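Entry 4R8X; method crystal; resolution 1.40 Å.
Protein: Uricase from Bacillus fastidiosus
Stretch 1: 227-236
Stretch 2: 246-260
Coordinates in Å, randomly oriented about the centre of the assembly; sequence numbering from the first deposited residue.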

# COMPACT_ATOMS: atom_id res chain seq x y z
N GLN D 227 11.87 24.31 -7.55
CA GLN D 227 12.65 24.83 -8.67
C GLN D 227 13.37 23.71 -9.39
O GLN D 227 13.43 23.67 -10.62
CB GLN D 227 13.66 25.87 -8.20
CG GLN D 227 13.04 27.10 -7.61
CD GLN D 227 14.08 28.09 -7.15
OE1 GLN D 227 14.76 27.87 -6.15
NE2 GLN D 227 14.22 29.18 -7.89
N VAL D 228 13.91 22.78 -8.61
CA VAL D 228 14.62 21.63 -9.15
C VAL D 228 13.66 20.74 -9.94
O VAL D 228 13.99 20.28 -11.04
CB VAL D 228 15.32 20.85 -8.03
CG1 VAL D 228 15.88 19.55 -8.54
CG2 VAL D 228 16.46 21.70 -7.42
N ARG D 229 12.46 20.52 -9.39
CA ARG D 229 11.41 19.78 -10.08
C ARG D 229 11.09 20.44 -11.42
O ARG D 229 10.96 19.76 -12.45
CB ARG D 229 10.17 19.70 -9.18
CG ARG D 229 9.00 18.89 -9.71
CD ARG D 229 8.01 19.75 -10.48
NE ARG D 229 7.71 21.01 -9.80
CZ ARG D 229 6.87 21.12 -8.77
NH1 ARG D 229 6.24 20.05 -8.30
NH2 ARG D 229 6.66 22.31 -8.21
N ASP D 230 10.95 21.76 -11.42
CA ASP D 230 10.67 22.50 -12.65
C ASP D 230 11.81 22.41 -13.66
O ASP D 230 11.55 22.34 -14.87
CB ASP D 230 10.33 23.96 -12.35
CG ASP D 230 9.00 24.12 -11.65
OD1 ASP D 230 8.19 23.16 -11.65
OD2 ASP D 230 8.76 25.22 -11.10
N ILE D 231 13.06 22.41 -13.20
CA ILE D 231 14.18 22.21 -14.11
C ILE D 231 14.10 20.82 -14.74
O ILE D 231 14.22 20.66 -15.95
CB ILE D 231 15.54 22.40 -13.42
CG1 ILE D 231 15.73 23.86 -13.03
CG2 ILE D 231 16.68 21.95 -14.33
CD1 ILE D 231 16.94 24.08 -12.15
N ALA D 232 13.91 19.80 -13.91
CA ALA D 232 13.76 18.43 -14.42
C ALA D 232 12.68 18.31 -15.49
O ALA D 232 12.90 17.71 -16.54
CB ALA D 232 13.47 17.48 -13.27
N ALA D 233 11.50 18.87 -15.23
CA ALA D 233 10.41 18.79 -16.17
C ALA D 233 10.74 19.51 -17.47
O ALA D 233 10.45 19.02 -18.56
CB ALA D 233 9.15 19.36 -15.56
N SER D 234 11.39 20.67 -17.34
CA SER D 234 11.73 21.50 -18.49
C SER D 234 12.76 20.83 -19.39
O SER D 234 12.64 20.85 -20.61
CB SER D 234 12.23 22.88 -18.04
OG SER D 234 11.21 23.58 -17.35
N VAL D 235 13.77 20.23 -18.77
CA VAL D 235 14.79 19.52 -19.52
C VAL D 235 14.19 18.28 -20.20
O VAL D 235 14.46 18.02 -21.37
CB VAL D 235 15.98 19.15 -18.63
CG1 VAL D 235 16.98 18.25 -19.38
CG2 VAL D 235 16.67 20.42 -18.13
N PHE D 236 13.35 17.54 -19.49
CA PHE D 236 12.65 16.38 -20.06
C PHE D 236 11.86 16.80 -21.31
O PHE D 236 11.89 16.14 -22.35
CB PHE D 236 11.74 15.75 -19.00
CG PHE D 236 11.24 14.36 -19.33
CD1 PHE D 236 11.94 13.52 -20.20
CD2 PHE D 236 10.07 13.89 -18.76
CE1 PHE D 236 11.47 12.24 -20.48
CE2 PHE D 236 9.59 12.61 -19.04
CZ PHE D 236 10.29 11.78 -19.90
N HIS D 246 21.30 9.38 -20.09
CA HIS D 246 21.62 10.63 -20.78
C HIS D 246 20.76 11.79 -20.25
O HIS D 246 21.27 12.87 -19.98
CB HIS D 246 21.43 10.41 -22.28
CG HIS D 246 21.62 11.64 -23.11
ND1 HIS D 246 20.61 12.21 -23.84
CD2 HIS D 246 22.73 12.39 -23.34
CE1 HIS D 246 21.07 13.26 -24.49
NE2 HIS D 246 22.35 13.40 -24.20
N LEU D 247 19.47 11.54 -20.08
CA LEU D 247 18.56 12.57 -19.57
C LEU D 247 18.99 13.13 -18.21
O LEU D 247 19.05 14.35 -18.03
CB LEU D 247 17.14 12.01 -19.49
CG LEU D 247 16.11 12.89 -18.79
CD1 LEU D 247 15.91 14.20 -19.56
CD2 LEU D 247 14.81 12.13 -18.66
N ILE D 248 19.29 12.25 -17.26
CA ILE D 248 19.57 12.73 -15.92
C ILE D 248 20.92 13.44 -15.85
O ILE D 248 21.10 14.34 -15.03
CB ILE D 248 19.43 11.62 -14.84
CG1 ILE D 248 20.38 10.45 -15.09
CG2 ILE D 248 17.99 11.14 -14.78
CD1 ILE D 248 20.37 9.44 -13.96
N TYR D 249 21.84 13.07 -16.73
CA TYR D 249 23.09 13.81 -16.81
C TYR D 249 22.79 15.28 -17.14
O TYR D 249 23.30 16.19 -16.48
CB TYR D 249 24.02 13.21 -17.88
CG TYR D 249 25.36 13.90 -18.01
CD1 TYR D 249 26.22 14.01 -16.92
CD2 TYR D 249 25.77 14.43 -19.23
CE1 TYR D 249 27.45 14.63 -17.05
CE2 TYR D 249 27.01 15.05 -19.36
CZ TYR D 249 27.84 15.15 -18.26
OH TYR D 249 29.06 15.77 -18.38
N HIS D 250 21.95 15.49 -18.14
CA HIS D 250 21.58 16.84 -18.55
C HIS D 250 20.70 17.59 -17.56
O HIS D 250 20.84 18.80 -17.40
CB HIS D 250 20.97 16.81 -19.95
CG HIS D 250 21.99 16.64 -21.02
ND1 HIS D 250 22.49 17.70 -21.74
CD2 HIS D 250 22.66 15.54 -21.45
CE1 HIS D 250 23.40 17.25 -22.60
NE2 HIS D 250 23.53 15.95 -22.43
N ILE D 251 19.81 16.89 -16.87
CA ILE D 251 19.07 17.52 -15.80
C ILE D 251 20.05 17.99 -14.73
O ILE D 251 19.96 19.13 -14.24
CB ILE D 251 18.02 16.57 -15.20
CG1 ILE D 251 16.91 16.28 -16.23
CG2 ILE D 251 17.44 17.19 -13.94
CD1 ILE D 251 15.93 15.18 -15.81
N GLY D 252 20.99 17.13 -14.37
CA GLY D 252 21.98 17.47 -13.36
C GLY D 252 22.83 18.66 -13.75
O GLY D 252 23.05 19.55 -12.93
N LEU D 253 23.32 18.67 -14.99
CA LEU D 253 24.12 19.80 -15.48
C LEU D 253 23.35 21.10 -15.37
O LEU D 253 23.90 22.13 -14.99
CB LEU D 253 24.53 19.58 -16.95
CG LEU D 253 25.51 18.44 -17.26
CD1 LEU D 253 25.64 18.28 -18.77
CD2 LEU D 253 26.88 18.68 -16.62
N THR D 254 22.07 21.06 -15.74
CA THR D 254 21.24 22.26 -15.75
C THR D 254 21.03 22.79 -14.34
O THR D 254 21.10 24.00 -14.11
CB THR D 254 19.88 22.01 -16.44
OG1 THR D 254 20.11 21.45 -17.74
CG2 THR D 254 19.12 23.31 -16.61
N ILE D 255 20.78 21.89 -13.39
CA ILE D 255 20.61 22.30 -12.00
C ILE D 255 21.89 22.96 -11.47
O ILE D 255 21.86 24.03 -10.87
CB ILE D 255 20.20 21.11 -11.09
CG1 ILE D 255 18.82 20.55 -11.49
CG2 ILE D 255 20.20 21.53 -9.64
CD1 ILE D 255 18.56 19.15 -10.96
N LEU D 256 23.03 22.31 -11.71
CA LEU D 256 24.32 22.86 -11.33
C LEU D 256 24.60 24.23 -11.97
O LEU D 256 25.20 25.12 -11.35
CB LEU D 256 25.42 21.86 -11.66
CG LEU D 256 25.36 20.57 -10.84
CD1 LEU D 256 26.29 19.48 -11.39
CD2 LEU D 256 25.66 20.83 -9.37
N ASP D 257 24.18 24.39 -13.22
CA ASP D 257 24.32 25.65 -13.95
C ASP D 257 23.53 26.78 -13.30
O ASP D 257 24.03 27.89 -13.10
CB ASP D 257 23.87 25.45 -15.40
CG ASP D 257 24.56 26.40 -16.38
OD1 ASP D 257 25.36 27.26 -15.96
OD2 ASP D 257 24.30 26.25 -17.59
N ARG D 258 22.27 26.49 -12.97
CA ARG D 258 21.40 27.48 -12.35
C ARG D 258 21.80 27.80 -10.92
O ARG D 258 21.59 28.92 -10.44
CB ARG D 258 19.95 27.01 -12.37
CG ARG D 258 19.37 26.86 -13.74
CD ARG D 258 19.52 28.13 -14.56
NE ARG D 258 18.94 27.94 -15.89
CZ ARG D 258 19.46 28.40 -17.02
NH1 ARG D 258 20.58 29.10 -17.01
NH2 ARG D 258 18.85 28.16 -18.17
N PHE D 259 22.36 26.81 -10.23
CA PHE D 259 22.71 26.98 -8.82
C PHE D 259 24.19 26.67 -8.57
O PHE D 259 24.53 25.57 -8.14
CB PHE D 259 21.80 26.12 -7.94
CG PHE D 259 20.34 26.39 -8.14
CD1 PHE D 259 19.80 27.62 -7.78
CD2 PHE D 259 19.50 25.43 -8.69
CE1 PHE D 259 18.45 27.88 -7.96
CE2 PHE D 259 18.14 25.69 -8.88
CZ PHE D 259 17.62 26.92 -8.51
N PRO D 260 25.07 27.65 -8.81
CA PRO D 260 26.52 27.46 -8.67
C PRO D 260 26.93 27.09 -7.24
O PRO D 260 28.03 26.56 -7.04
CB PRO D 260 27.09 28.83 -9.03
CG PRO D 260 26.07 29.47 -9.88
CD PRO D 260 24.74 28.97 -9.37

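Two helices of one uricase chain, 227-236 and 246-258, pack with their axes 9.3 Å apart at closest approach and their N-to-C directions 133° apart, so the chain runs back obliquely across itself. The backbones come nearest where Ala232 CA lies 5.6 Å from Ile251 CA; the register continues with Val228 near Ile255 and Phe236 near Leu247. The contact buries 581 Å² summed over both sides. No hydrogen bond crosses it, and it is built mainly of apolar side chains.

Ile231 has the largest covered area, 84 Å². Its CA-to-CB bond points toward the second helix, and the side chain sits as a knob among Ile251, Thr254, Ile255 and Arg258. In the mt rotamer (chi1 -68°, chi2 171°) both of its methyls touch Ile255, Ile231 CG2 at 3.8 Å and Ile231 CD1 at 4.1 Å from Ile255 CG1. Ile231 CG2 also packs 3.6 Å from Thr254 CG2, and Ile231 CD1 extends on to Phe259 CE2 at 3.8 Å and to the aliphatic Arg258 CG at 4.0 Å. One side chain thus spans the last turn of the helix and the residue that follows it.

Val235, one turn further along, covers 72 Å² and makes the second knob, among Leu247, His250, Ile251 and Thr254. With chi1 at 173° (t), Val235 CG1 packs 3.7 Å from Ile251 CG1 and 4.2 Å from Leu247 CD1, while Val235 CG2 lies 3.6 Å from Thr254 OG1. That last approach sets a methyl against a hydroxyl that is already engaged: Thr254 OG1 donates to the backbone His250 O at 2.8 Å, within its own helix. Thr254 lines both knob sites: Thr254 CG2, the methyl that meets Ile231, also lies 4.1 Å from Val235 CG2.

Phe259, with 62 Å² covered, is the first residue to leave helical phi/psi (-125/83), yet its backbone N still donates to Ile255 O at 2.9 Å. Its CA-to-CB bond points toward the first helix, and its ring extends the packing beyond the helix proper. Besides Ile231, it meets Gln227, whose OE1 lies 3.8 Å from Phe259 CZ. Both neighbours approach the ring obliquely; Gln227 OE1 is hydrogen-bonded elsewhere in the structure, so its place beside the ring leaves no polar need unmet.

Around these residues, smaller contacts fill the remaining surface. Val228 CG1 meets Ile255 CD1 at 3.6 Å, and at the other end of the first stretch Phe236 CD1 touches Leu247 CD2 at 3.5 Å, again obliquely to the ring. Between them, where the backbones are closest, the short side chain of Ala232 leaves its CB 4.0 Å from Ile251 CG2, and Ala232 CA is itself only 3.9 Å from that methyl. Arg229 and Asp230 take no part: they form a salt bridge within their own helix, Arg229 NE to Asp230 OD1 at 2.9 Å.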